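PDB 1VL4: pmbA-related protein from Thermotoga maritima, which is a putative modulator of DNA gyrase and, as a member of the peptidase U62 family, probably a metallopeptidase. Local coordinates for residues 67-72 / 93-98; 74-79 / 88-93; 351-356 / 419-424; 357-362 / 392-397. All blocks are in the same frame, centred on the assembly; numbering follows the deposited sequence. Where two conformers were deposited one is given.

Contact 1: residues 67-72 / 93-98; sequences VLKDGK and SNLQVK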
loop_
_atom_site.group_PDB
_atom_site.type_symbol
_atom_site.label_atom_id
_atom_site.label_comp_id
_atom_site.label_asym_id
_atom_site.label_seq_id
_atom_site.Cartn_x
_atom_site.Cartn_y
_atom_site.Cartn_z
ATOM N N VAL A 67 -13.842 13.075 20.056
ATOM C CA VAL A 67 -14.271 13.938 21.171
ATOM C C VAL A 67 -13.254 15.074 21.353
ATOM O O VAL A 67 -12.036 14.819 21.323
ATOM C CB VAL A 67 -14.395 13.151 22.448
ATOM C CG1 VAL A 67 -14.649 14.066 23.623
ATOM C CG2 VAL A 67 -15.516 12.103 22.316
ATOM N N LEU A 68 -13.772 16.298 21.561
ATOM C CA LEU A 68 -12.971 17.546 21.607
ATOM C C LEU A 68 -13.148 18.155 22.986
ATOM O O LEU A 68 -14.257 18.367 23.423
ATOM C CB LEU A 68 -13.409 18.483 20.528
ATOM C CG LEU A 68 -12.784 19.877 20.453
ATOM C CD1 LEU A 68 -11.319 19.805 20.084
ATOM C CD2 LEU A 68 -13.558 20.678 19.407
ATOM N N LYS A 69 -12.051 18.316 23.712
ATOM C CA LYS A 69 -12.063 18.973 25.016
ATOM C C LYS A 69 -10.841 19.875 25.145
ATOM O O LYS A 69 -9.727 19.402 25.070
ATOM C CB LYS A 69 -12.052 17.961 26.139
ATOM C CG LYS A 69 -12.418 18.529 27.510
ATOM C CD LYS A 69 -12.299 17.446 28.562
ATOM C CE LYS A 69 -12.674 17.888 29.974
ATOM N NZ LYS A 69 -12.274 16.831 30.951
ATOM N N ASP A 70 -11.073 21.179 25.303
ATOM C CA ASP A 70 -10.025 22.181 25.533
ATOM C C ASP A 70 -9.041 22.140 24.400
ATOM O O ASP A 70 -7.837 22.184 24.630
ATOM C CB ASP A 70 -9.286 21.968 26.863
ATOM C CG ASP A 70 -10.175 22.166 28.083
ATOM O OD1 ASP A 70 -11.048 23.061 28.033
ATOM O OD2 ASP A 70 -9.988 21.427 29.086
ATOM N N GLY A 71 -9.565 21.981 23.194
ATOM C CA GLY A 71 -8.764 21.981 21.997
ATOM C C GLY A 71 -7.982 20.707 21.716
ATOM O O GLY A 71 -7.285 20.667 20.733
ATOM N N LYS A 72 -8.100 19.709 22.586
ATOM C CA LYS A 72 -7.487 18.409 22.402
ATOM C C LYS A 72 -8.564 17.443 21.897
ATOM O O LYS A 72 -9.730 17.556 22.318
ATOM C CB LYS A 72 -6.943 17.908 23.720
ATOM C CG LYS A 72 -5.609 18.483 24.103
ATOM C CD LYS A 72 -5.168 17.898 25.418
ATOM C CE LYS A 72 -4.398 18.936 26.237
ATOM N NZ LYS A 72 -3.659 18.271 27.336
ATOM N N SER A 93 -10.759 8.509 26.594
ATOM C CA SER A 93 -9.515 8.095 27.164
ATOM C C SER A 93 -8.320 8.477 26.273
ATOM O O SER A 93 -7.254 8.774 26.777
ATOM C CB SER A 93 -9.538 6.601 27.551
ATOM O OG SER A 93 -8.221 6.134 27.694
ATOM N N ASN A 94 -8.484 8.505 24.969
ATOM C CA ASN A 94 -7.423 8.931 24.089
ATOM C C ASN A 94 -7.116 10.432 24.067
ATOM O O ASN A 94 -6.187 10.866 23.370
ATOM C CB ASN A 94 -7.684 8.438 22.670
ATOM C CG ASN A 94 -7.628 6.886 22.562
ATOM O OD1 ASN A 94 -7.040 6.213 23.394
ATOM N ND2 ASN A 94 -8.242 6.356 21.520
ATOM N N LEU A 95 -7.905 11.231 24.783
ATOM C CA LEU A 95 -7.583 12.665 24.919
ATOM C C LEU A 95 -6.200 12.886 25.519
ATOM O O LEU A 95 -5.534 13.818 25.154
ATOM C CB LEU A 95 -8.598 13.398 25.791
ATOM C CG LEU A 95 -9.873 13.828 25.069
ATOM C CD1 LEU A 95 -10.825 14.416 26.124
ATOM C CD2 LEU A 95 -9.638 14.816 23.945
ATOM N N GLN A 96 -5.779 12.018 26.415
ATOM C CA GLN A 96 -4.443 12.107 27.021
ATOM C C GLN A 96 -3.238 11.782 26.104
ATOM O O GLN A 96 -2.088 11.932 26.510
ATOM C CB GLN A 96 -4.404 11.178 28.232
ATOM C CG GLN A 96 -4.476 9.738 27.818
ATOM C CD GLN A 96 -4.557 8.794 28.947
ATOM O OE1 GLN A 96 -3.574 8.570 29.646
ATOM N NE2 GLN A 96 -5.719 8.186 29.125
ATOM N N VAL A 97 -3.475 11.298 24.893
ATOM C CA VAL A 97 -2.373 10.885 23.994
ATOM C C VAL A 97 -1.723 12.173 23.423
ATOM O O VAL A 97 -1.711 12.430 22.208
ATOM C CB VAL A 97 -2.913 9.887 22.902
ATOM C CG1 VAL A 97 -1.799 9.377 22.014
ATOM C CG2 VAL A 97 -3.612 8.704 23.578
ATOM N N LYS A 98 -1.192 12.980 24.358
ATOM C CA LYS A 98 -0.995 14.478 24.237
ATOM C C LYS A 98 -2.228 15.231 24.787
ATOM O O LYS A 98 -3.296 15.267 24.159
ATOM C CB LYS A 98 -0.614 14.970 22.812
ATOM C CG LYS A 98 0.801 15.579 22.690
ATOM C CD LYS A 98 1.863 14.508 22.946
ATOM C CE LYS A 98 3.282 15.056 22.956
ATOM N NZ LYS A 98 4.190 14.143 23.720
#

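Contact 2: residues 74-79 / 88-93; sequences GTFRTQ and FEEALS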
loop_
_atom_site.group_PDB
_atom_site.type_symbol
_atom_site.label_atom_id
_atom_site.label_comp_id
_atom_site.label_asym_id
_atom_site.label_seq_id
_atom_site.Cartn_x
_atom_site.Cartn_y
_atom_site.Cartn_z
ATOM N N GLY A 74 -9.650 13.155 20.997
ATOM C CA GLY A 74 -9.506 11.730 21.337
ATOM C C GLY A 74 -10.371 11.034 20.298
ATOM O O GLY A 74 -11.496 11.478 20.021
ATOM N N THR A 75 -9.856 9.988 19.642
ATOM C CA THR A 75 -10.567 9.378 18.487
ATOM C C THR A 75 -10.591 7.838 18.574
ATOM O O THR A 75 -9.526 7.242 18.813
ATOM C CB THR A 75 -9.897 9.810 17.155
ATOM O OG1 THR A 75 -9.781 11.233 17.106
ATOM C CG2 THR A 75 -10.693 9.336 15.897
ATOM N N PHE A 76 -11.768 7.217 18.328
ATOM C CA PHE A 76 -11.933 5.730 18.263
ATOM C C PHE A 76 -12.680 5.414 16.943
ATOM O O PHE A 76 -13.598 6.153 16.554
ATOM C CB PHE A 76 -12.675 5.173 19.459
ATOM C CG PHE A 76 -12.891 3.685 19.396
ATOM C CD1 PHE A 76 -11.799 2.819 19.237
ATOM C CD2 PHE A 76 -14.176 3.143 19.407
ATOM C CE1 PHE A 76 -11.982 1.390 19.190
ATOM C CE2 PHE A 76 -14.371 1.747 19.346
ATOM C CZ PHE A 76 -13.255 0.863 19.243
ATOM N N ARG A 77 -12.172 4.431 16.192
ATOM C CA ARG A 77 -12.787 3.998 14.933
ATOM C C ARG A 77 -13.359 2.607 15.139
ATOM O O ARG A 77 -12.750 1.731 15.787
ATOM C CB ARG A 77 -11.794 4.034 13.763
ATOM C CG ARG A 77 -11.203 5.449 13.520
ATOM C CD ARG A 77 -10.639 5.639 12.109
ATOM N N THR A 78 -14.556 2.408 14.608
ATOM C CA THR A 78 -15.297 1.136 14.782
ATOM C C THR A 78 -15.985 0.840 13.432
ATOM O O THR A 78 -16.247 1.759 12.659
ATOM C CB THR A 78 -16.258 1.189 15.965
ATOM O OG1 THR A 78 -16.791 -0.118 16.198
ATOM C CG2 THR A 78 -17.404 2.180 15.754
ATOM N N GLN A 79 -16.093 -0.445 13.100
ATOM C CA GLN A 79 -16.847 -0.915 11.944
ATOM C C GLN A 79 -18.149 -1.564 12.473
ATOM O O GLN A 79 -18.792 -2.260 11.744
ATOM C CB GLN A 79 -16.027 -1.907 11.094
ATOM C CG GLN A 79 -15.091 -1.215 10.165
ATOM C CD GLN A 79 -14.114 -2.104 9.461
ATOM O OE1 GLN A 79 -14.150 -3.339 9.582
ATOM N NE2 GLN A 79 -13.202 -1.483 8.711
ATOM N N PHE A 88 -17.510 5.973 23.225
ATOM C CA PHE A 88 -17.279 7.291 23.735
ATOM C C PHE A 88 -16.179 7.273 24.788
ATOM O O PHE A 88 -15.246 8.079 24.738
ATOM C CB PHE A 88 -18.598 7.882 24.273
ATOM C CG PHE A 88 -18.435 9.190 24.981
ATOM C CD1 PHE A 88 -18.162 9.211 26.338
ATOM C CD2 PHE A 88 -18.547 10.404 24.284
ATOM C CE1 PHE A 88 -18.013 10.409 27.037
ATOM C CE2 PHE A 88 -18.393 11.607 24.970
ATOM C CZ PHE A 88 -18.124 11.603 26.354
ATOM N N GLU A 89 -16.272 6.349 25.730
ATOM C CA GLU A 89 -15.291 6.256 26.798
ATOM C C GLU A 89 -13.880 5.966 26.244
ATOM O O GLU A 89 -12.879 6.474 26.758
ATOM C CB GLU A 89 -15.713 5.213 27.845
ATOM C CG GLU A 89 -17.008 5.557 28.650
ATOM C CD GLU A 89 -16.956 6.866 29.478
ATOM O OE1 GLU A 89 -15.850 7.410 29.736
ATOM O OE2 GLU A 89 -18.049 7.343 29.890
ATOM N N GLU A 90 -13.815 5.196 25.171
ATOM C CA GLU A 90 -12.550 4.904 24.500
ATOM C C GLU A 90 -11.966 6.171 23.888
ATOM O O GLU A 90 -10.789 6.479 24.064
ATOM C CB GLU A 90 -12.782 3.830 23.442
ATOM C CG GLU A 90 -11.531 3.274 22.810
ATOM C CD GLU A 90 -10.669 2.402 23.734
ATOM O OE1 GLU A 90 -11.005 2.119 24.901
ATOM O OE2 GLU A 90 -9.593 2.035 23.268
ATOM N N ALA A 91 -12.794 6.951 23.203
ATOM C CA ALA A 91 -12.329 8.210 22.558
ATOM C C ALA A 91 -11.891 9.191 23.635
ATOM O O ALA A 91 -10.883 9.882 23.484
ATOM C CB ALA A 91 -13.418 8.828 21.722
ATOM N N LEU A 92 -12.654 9.254 24.719
ATOM C CA LEU A 92 -12.353 10.170 25.808
ATOM C C LEU A 92 -10.980 9.807 26.401
ATOM O O LEU A 92 -10.099 10.662 26.638
ATOM C CB LEU A 92 -13.453 10.044 26.869
ATOM C CG LEU A 92 -13.630 11.227 27.817
ATOM C CD1 LEU A 92 -14.178 12.419 27.078
ATOM C CD2 LEU A 92 -14.540 10.832 29.013
ATOM N N SER A 93 -10.759 8.509 26.594
ATOM C CA SER A 93 -9.515 8.095 27.164
ATOM C C SER A 93 -8.320 8.477 26.273
ATOM O O SER A 93 -7.254 8.774 26.777
ATOM C CB SER A 93 -9.538 6.601 27.551
ATOM O OG SER A 93 -8.221 6.134 27.694
#

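Contact 3: residues 351-356 / 419-424; sequences GEKSFE and IVLVGN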
loop_
_atom_site.group_PDB
_atom_site.type_symbol
_atom_site.label_atom_id
_atom_site.label_comp_id
_atom_site.label_asym_id
_atom_site.label_seq_id
_atom_site.Cartn_x
_atom_site.Cartn_y
_atom_site.Cartn_z
ATOM N N GLY A 351 -6.380 25.894 -22.977
ATOM C CA GLY A 351 -6.387 26.969 -23.929
ATOM C C GLY A 351 -7.162 26.516 -25.145
ATOM O O GLY A 351 -8.050 25.696 -25.026
ATOM N N GLU A 352 -6.775 27.006 -26.319
ATOM C CA GLU A 352 -7.619 26.880 -27.517
ATOM C C GLU A 352 -7.084 25.932 -28.580
ATOM O O GLU A 352 -7.777 25.652 -29.559
ATOM C CB GLU A 352 -7.874 28.273 -28.110
ATOM C CG GLU A 352 -8.554 29.209 -27.107
ATOM C CD GLU A 352 -8.820 30.616 -27.638
ATOM O OE1 GLU A 352 -8.048 31.116 -28.495
ATOM O OE2 GLU A 352 -9.817 31.224 -27.174
ATOM N N LYS A 353 -5.868 25.425 -28.420
ATOM C CA LYS A 353 -5.277 24.602 -29.478
ATOM C C LYS A 353 -5.601 23.112 -29.299
ATOM O O LYS A 353 -5.543 22.566 -28.207
ATOM C CB LYS A 353 -3.766 24.793 -29.512
ATOM C CG LYS A 353 -3.253 26.224 -29.830
ATOM C CD LYS A 353 -3.639 26.669 -31.187
ATOM C CE LYS A 353 -2.731 27.813 -31.725
ATOM N NZ LYS A 353 -2.594 28.942 -30.772
ATOM N N SER A 354 -5.912 22.425 -30.390
ATOM C CA SER A 354 -6.047 20.985 -30.325
ATOM C C SER A 354 -4.653 20.371 -30.216
ATOM O O SER A 354 -3.639 21.057 -30.397
ATOM C CB SER A 354 -6.711 20.474 -31.591
ATOM O OG SER A 354 -5.850 20.702 -32.673
ATOM N N PHE A 355 -4.608 19.067 -29.943
ATOM C CA PHE A 355 -3.343 18.348 -29.964
ATOM C C PHE A 355 -2.599 18.506 -31.300
ATOM O O PHE A 355 -1.379 18.767 -31.360
ATOM C CB PHE A 355 -3.581 16.873 -29.643
ATOM C CG PHE A 355 -2.323 16.101 -29.452
ATOM C CD1 PHE A 355 -1.720 16.022 -28.216
ATOM C CD2 PHE A 355 -1.728 15.473 -30.511
ATOM C CE1 PHE A 355 -0.545 15.326 -28.067
ATOM C CE2 PHE A 355 -0.560 14.771 -30.356
ATOM C CZ PHE A 355 0.027 14.691 -29.132
ATOM N N GLU A 356 -3.327 18.293 -32.369
ATOM C CA GLU A 356 -2.761 18.419 -33.712
ATOM C C GLU A 356 -2.181 19.813 -33.965
ATOM O O GLU A 356 -1.150 19.938 -34.626
ATOM C CB GLU A 356 -3.856 18.081 -34.733
ATOM C CG GLU A 356 -3.439 18.109 -36.219
ATOM C CD GLU A 356 -2.180 17.301 -36.524
ATOM O OE1 GLU A 356 -1.989 16.217 -35.909
ATOM O OE2 GLU A 356 -1.386 17.760 -37.384
ATOM N N ILE A 419 5.743 26.049 -19.627
ATOM C CA ILE A 419 4.535 25.741 -20.427
ATOM C C ILE A 419 4.161 27.010 -21.234
ATOM O O ILE A 419 3.718 28.001 -20.681
ATOM C CB ILE A 419 3.372 25.211 -19.582
ATOM C CG1 ILE A 419 3.722 23.805 -19.039
ATOM C CG2 ILE A 419 2.082 25.123 -20.442
ATOM C CD1 ILE A 419 2.827 23.320 -17.856
ATOM N N VAL A 420 4.389 26.970 -22.535
ATOM C CA VAL A 420 4.126 28.132 -23.365
ATOM C C VAL A 420 2.768 28.083 -24.095
ATOM O O VAL A 420 2.256 29.113 -24.495
ATOM C CB VAL A 420 5.313 28.385 -24.380
ATOM C CG1 VAL A 420 6.607 28.609 -23.621
ATOM C CG2 VAL A 420 5.478 27.245 -25.392
ATOM N N LEU A 421 2.202 26.893 -24.267
ATOM C CA LEU A 421 0.884 26.715 -24.871
ATOM C C LEU A 421 0.160 25.535 -24.281
ATOM O O LEU A 421 0.763 24.482 -24.048
ATOM C CB LEU A 421 1.006 26.448 -26.364
ATOM C CG LEU A 421 1.230 27.575 -27.365
ATOM C CD1 LEU A 421 1.469 26.927 -28.739
ATOM C CD2 LEU A 421 0.051 28.570 -27.385
ATOM N N VAL A 422 -1.154 25.714 -24.092
ATOM C CA VAL A 422 -2.033 24.755 -23.427
ATOM C C VAL A 422 -3.141 24.356 -24.403
ATOM O O VAL A 422 -3.763 25.199 -25.024
ATOM C CB VAL A 422 -2.621 25.360 -22.131
ATOM C CG1 VAL A 422 -3.477 24.374 -21.365
ATOM C CG2 VAL A 422 -1.466 25.896 -21.224
ATOM N N GLY A 423 -3.396 23.062 -24.474
ATOM C CA GLY A 423 -4.403 22.484 -25.377
ATOM C C GLY A 423 -5.813 22.543 -24.843
ATOM O O GLY A 423 -6.069 22.998 -23.721
ATOM N N ASN A 424 -6.726 21.992 -25.630
ATOM C CA ASN A 424 -8.129 21.994 -25.285
ATOM C C ASN A 424 -8.619 20.539 -25.156
ATOM O O ASN A 424 -9.806 20.280 -25.098
ATOM C CB ASN A 424 -8.927 22.834 -26.309
ATOM C CG ASN A 424 -8.983 22.175 -27.678
ATOM O OD1 ASN A 424 -8.539 21.053 -27.853
ATOM N ND2 ASN A 424 -9.521 22.880 -28.653
#

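Contact 4: residues 357-362 / 392-397; sequences ELLKEM and YWVENG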
loop_
_atom_site.group_PDB
_atom_site.type_symbol
_atom_site.label_atom_id
_atom_site.label_comp_id
_atom_site.label_asym_id
_atom_site.label_seq_id
_atom_site.Cartn_x
_atom_site.Cartn_y
_atom_site.Cartn_z
ATOM N N GLU A 357 -2.852 20.855 -33.453
ATOM C CA GLU A 357 -2.355 22.222 -33.541
ATOM C C GLU A 357 -1.084 22.431 -32.715
ATOM O O GLU A 357 -0.127 23.049 -33.171
ATOM C CB GLU A 357 -3.432 23.234 -33.120
ATOM C CG GLU A 357 -4.555 23.355 -34.161
ATOM C CD GLU A 357 -5.738 24.219 -33.714
ATOM O OE1 GLU A 357 -6.272 24.063 -32.589
ATOM O OE2 GLU A 357 -6.153 25.059 -34.536
ATOM N N LEU A 358 -1.063 21.867 -31.520
ATOM C CA LEU A 358 0.144 21.850 -30.694
ATOM C C LEU A 358 1.338 21.147 -31.357
ATOM O O LEU A 358 2.478 21.604 -31.239
ATOM C CB LEU A 358 -0.150 21.203 -29.323
ATOM C CG LEU A 358 -1.091 21.937 -28.374
ATOM C CD1 LEU A 358 -1.071 21.213 -27.048
ATOM C CD2 LEU A 358 -0.805 23.438 -28.174
ATOM N N LEU A 359 1.087 20.026 -32.014
ATOM C CA LEU A 359 2.128 19.344 -32.812
ATOM C C LEU A 359 2.726 20.283 -33.850
ATOM O O LEU A 359 3.960 20.423 -33.987
ATOM C CB LEU A 359 1.541 18.149 -33.562
ATOM C CG LEU A 359 1.445 16.867 -32.748
ATOM C CD1 LEU A 359 0.587 15.842 -33.519
ATOM C CD2 LEU A 359 2.820 16.330 -32.457
ATOM N N LYS A 360 1.814 20.910 -34.588
ATOM C CA LYS A 360 2.162 21.826 -35.642
ATOM C C LYS A 360 2.957 22.986 -35.066
ATOM O O LYS A 360 4.025 23.345 -35.604
ATOM C CB LYS A 360 0.894 22.324 -36.346
ATOM C CG LYS A 360 0.521 21.666 -37.688
ATOM C CD LYS A 360 0.627 20.148 -37.674
ATOM C CE LYS A 360 0.561 19.583 -39.080
ATOM N NZ LYS A 360 1.717 20.018 -39.938
ATOM N N GLU A 361 2.476 23.583 -33.977
ATOM C CA GLU A 361 3.216 24.708 -33.360
ATOM C C GLU A 361 4.599 24.299 -32.860
ATOM O O GLU A 361 5.553 25.045 -33.022
ATOM C CB GLU A 361 2.461 25.291 -32.180
ATOM C CG GLU A 361 1.150 25.944 -32.510
ATOM C CD GLU A 361 1.310 27.377 -32.894
ATOM O OE1 GLU A 361 2.462 27.804 -33.127
ATOM O OE2 GLU A 361 0.276 28.073 -32.958
ATOM N N MET A 362 4.703 23.137 -32.200
ATOM C CA MET A 362 5.996 22.653 -31.752
ATOM C C MET A 362 6.943 22.399 -32.926
ATOM O O MET A 362 8.129 22.725 -32.848
ATOM C CB MET A 362 5.851 21.357 -30.962
ATOM C CG MET A 362 7.234 20.820 -30.489
ATOM S SD MET A 362 7.132 19.408 -29.387
ATOM C CE MET A 362 6.508 18.163 -30.518
ATOM N N TYR A 392 7.158 10.005 -28.638
ATOM C CA TYR A 392 7.347 10.007 -30.080
ATOM C C TYR A 392 8.294 11.151 -30.445
ATOM O O TYR A 392 8.390 12.128 -29.696
ATOM C CB TYR A 392 5.982 10.248 -30.765
ATOM C CG TYR A 392 4.977 9.181 -30.419
ATOM C CD1 TYR A 392 4.293 9.232 -29.215
ATOM C CD2 TYR A 392 4.769 8.072 -31.252
ATOM C CE1 TYR A 392 3.415 8.227 -28.849
ATOM C CE2 TYR A 392 3.853 7.051 -30.890
ATOM C CZ TYR A 392 3.187 7.144 -29.688
ATOM O OH TYR A 392 2.273 6.183 -29.267
ATOM N N TRP A 393 8.932 11.030 -31.607
ATOM C CA TRP A 393 9.702 12.097 -32.239
ATOM C C TRP A 393 8.789 12.766 -33.285
ATOM O O TRP A 393 8.065 12.084 -34.022
ATOM C CB TRP A 393 10.969 11.550 -32.915
ATOM C CG TRP A 393 11.754 12.637 -33.572
ATOM C CD1 TRP A 393 11.906 12.854 -34.915
ATOM C CD2 TRP A 393 12.451 13.703 -32.912
ATOM N NE1 TRP A 393 12.670 13.979 -35.123
ATOM C CE2 TRP A 393 12.990 14.530 -33.907
ATOM C CE3 TRP A 393 12.649 14.048 -31.575
ATOM C CZ2 TRP A 393 13.748 15.658 -33.602
ATOM C CZ3 TRP A 393 13.393 15.173 -31.283
ATOM C CH2 TRP A 393 13.928 15.957 -32.277
ATOM N N VAL A 394 8.818 14.095 -33.325
ATOM C CA VAL A 394 8.038 14.864 -34.261
ATOM C C VAL A 394 9.011 15.628 -35.135
ATOM O O VAL A 394 9.942 16.229 -34.644
ATOM C CB VAL A 394 7.140 15.868 -33.504
ATOM C CG1 VAL A 394 6.377 16.790 -34.460
ATOM C CG2 VAL A 394 6.189 15.129 -32.589
ATOM N N GLU A 395 8.816 15.563 -36.434
ATOM C CA GLU A 395 9.464 16.502 -37.357
ATOM C C GLU A 395 8.440 17.037 -38.346
ATOM O O GLU A 395 7.532 16.332 -38.780
ATOM C CB GLU A 395 10.681 15.908 -38.072
ATOM C CG GLU A 395 10.756 14.409 -38.052
ATOM C CD GLU A 395 12.038 13.872 -38.680
ATOM O OE1 GLU A 395 13.043 14.629 -38.752
ATOM O OE2 GLU A 395 12.029 12.682 -39.096
ATOM N N ASN A 396 8.603 18.302 -38.679
ATOM C CA ASN A 396 7.680 19.021 -39.538
ATOM C C ASN A 396 6.252 18.937 -39.101
ATOM O O ASN A 396 5.376 18.857 -39.944
ATOM C CB ASN A 396 7.818 18.526 -40.977
ATOM C CG ASN A 396 9.159 18.836 -41.539
ATOM O OD1 ASN A 396 9.574 20.010 -41.554
ATOM N ND2 ASN A 396 9.896 17.789 -41.955
ATOM N N GLY A 397 6.008 18.956 -37.788
ATOM C CA GLY A 397 4.655 18.991 -37.252
ATOM C C GLY A 397 3.881 17.679 -37.271
ATOM O O GLY A 397 2.655 17.652 -37.012
#

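Contact 1: residues 67-72 / 93-98
Leu95 lays its two methyl groups against the tip of a beta hairpin, overlapping Lys69 and Lys72 where strands 51-69 and 72-78 are joined by a type I' turn. CG stands anti to the carbonyl carbon (chi1 -82°), and the two branches then divide the work. CD1 rests 3.8 Å from Lys69 CB, where the two side chains cross at about a right angle while the extended lysine chain carries its amine away. CD2 faces backbone oxygens instead, lying 3.2 Å from Lys72 O and 3.6 Å from Val67 O. Lys72 O is already engaged within the turn, accepting the backbone bond from Lys69 N at 2.8 Å, so the methyl group sits against a carbonyl whose polarity is met inside the hairpin. An alanine in place of Leu95 would probably open a gap over the turn, since the branches that touch Lys69 CB and these carbonyls would be gone. The 3-10 segment 94-96 that carries the leucine also faces the dimer partner, with Asn94 ND2 bonded both to Thr75 O and to Asp57 of the second subunit. Within the 93-98 segment, Gln96 NE2 folds back to Ser93 O at 2.9 Å. Farther along, the contact ends in a methylene set against a backbone oxygen: Lys72 CD lies 3.5 Å from Lys98 O.

Contact 2: residues 74-79 / 88-93
Phe76 begins its contact with helix 84-93 at CB, which lies 4.0 Å from Glu90 CG and 4.4 Å from Ala91 CB. Phe76 CG, anti to the backbone N (chi1 178°), lies 3.7 Å from Glu90 CG; CD1 is at 3.6 Å from the same atom, and CE1 is a little farther from it. That methylene stands over one face, displaced toward the rim, in a CH-pi contact 4.0 Å from the ring centroid. The carboxylate beyond it is turned 71° from the ring plane and makes a long, weak ion pair with Arg41 of the second subunit, which also packs on Phe76. This is a helix laid on the strand of an antiparallel sheet that is outermost within this chain, the axes approaching to 5.8 Å; beyond that strand, Arg77 makes backbone hydrogen bonds to the second subunit. An alanine in place of Phe76 would probably leave the Glu90 methylene without the aromatic face it lies over and open a gap beside it. At Gly74 the backbones touch: Gly74 CA makes a CA-H...O contact with Ala91 O at 3.1 Å, and a side chain at this position would run into that oxygen. Ala91 CB, in turn, is 3.7 Å from Gly74 O.

Contact 3: residues 351-356 / 419-424
The backbones of residues 351-354 and 421-424 run about 72° apart, with the CA atoms of Lys353 and Gly423 separated by 4.7 Å. Two weak hydrogen bonds span the crossing. Gly351 N gives to Gly423 O at 3.0 Å, and Asn424 N gives to Lys353 O at 2.9 Å, both well bent, the second to 126° at the hydrogen. Gly423 CA adds a CA-H...O contact to the same Lys353 O, 3.1 Å away. Gly351 suits its place, for a CB there would collide with Val422 O; Val422 CG1, from the same residue, lies near Gly351 N.

Asn424 brings its side chain against residues 351-354. Its CG occupies the crowded position between backbone N and carbonyl carbon (chi1 69°). CB is 3.3 Å from Gly351 O. OD1 reaches to 3.5 Å from Ser354 CA, whereas ND2, at 3.4 Å from Glu352 O, is too poorly angled for a hydrogen bond. On the flank nearer Leu421, Lys353 NZ approaches Leu421 CD2 at 4.3 Å, and has a long, weak ion pair with Glu361.

The 351-356 segment leads directly into helix 355-362. Ser354 is its N-cap, and its hydroxyl and the Glu357 carboxylate bond reciprocally to backbone N-H groups in a capping box. Between the loop leading to the helix and the end of strand 419-422 the polar links are weak, bent bonds and carbon-oxygen contacts, which suggests a join that depends on several modest interactions.

Contact 4: residues 357-362 / 392-397
Helix 355-362 lies against the mixed sheet of the C-terminal region, and here its last turns meet the end of strand 384-395 through Val394. Leu359 CD2 comes to 3.6 Å from Val394 CG2, the two side chains crossing obliquely. Met362 reaches the same methyl group by another route: its chain is extended as far as SD, and the bend at chi3 (68°) then places CE 3.7 Å from Val394 CG2. Val367, on the adjoining strand 365-372, touches all three residues, while Leu238 of strand 233-239 meets Leu359 and Met362.

Beyond Val394 the strand turns back in a beta hairpin to strand 398-404, with Asn396 and Gly397 at the bend, both of positive phi. Gly397 passes close to the helix, its CA 3.6 Å from Leu359 O. Its carbonyl oxygen is buried without a hydrogen-bonding partner in the model and has carbons of Lys360 and Leu359 against it. The bend at chi2 (45°) brings Lys360 CD to 3.3 Å from Gly397 O; NZ is near that oxygen but not bonded to it, and stays 3.8 Å from Asn396 O. A CB on Gly397 would fall too close to the modelled amine, and its positive phi also favours glycine.

Overall arrangement
The four contacts form two pairs at opposite sides of the chain's centre. Contacts 1 and 2 have centres 10 Å apart and share Ser93: the hairpin of strands 51-69 and 72-78 supplies one half of each, helix 84-93 and the residues after it the other. Leu95 CD2 packs on Gly74 N at 3.4 Å, and both contacts adjoin the second subunit. Contacts 3 and 4 have centres 12 Å apart; contact 3 uses the residues leading into helix 355-362 and contact 4 the helix itself, and Lys353 CB touches Leu358 CD2 at 3.5 Å. No other chain of the assembly touches these two. Between the pairs, centres are 51 to 60 Å apart, illustrating how one chain can build separate local clusters.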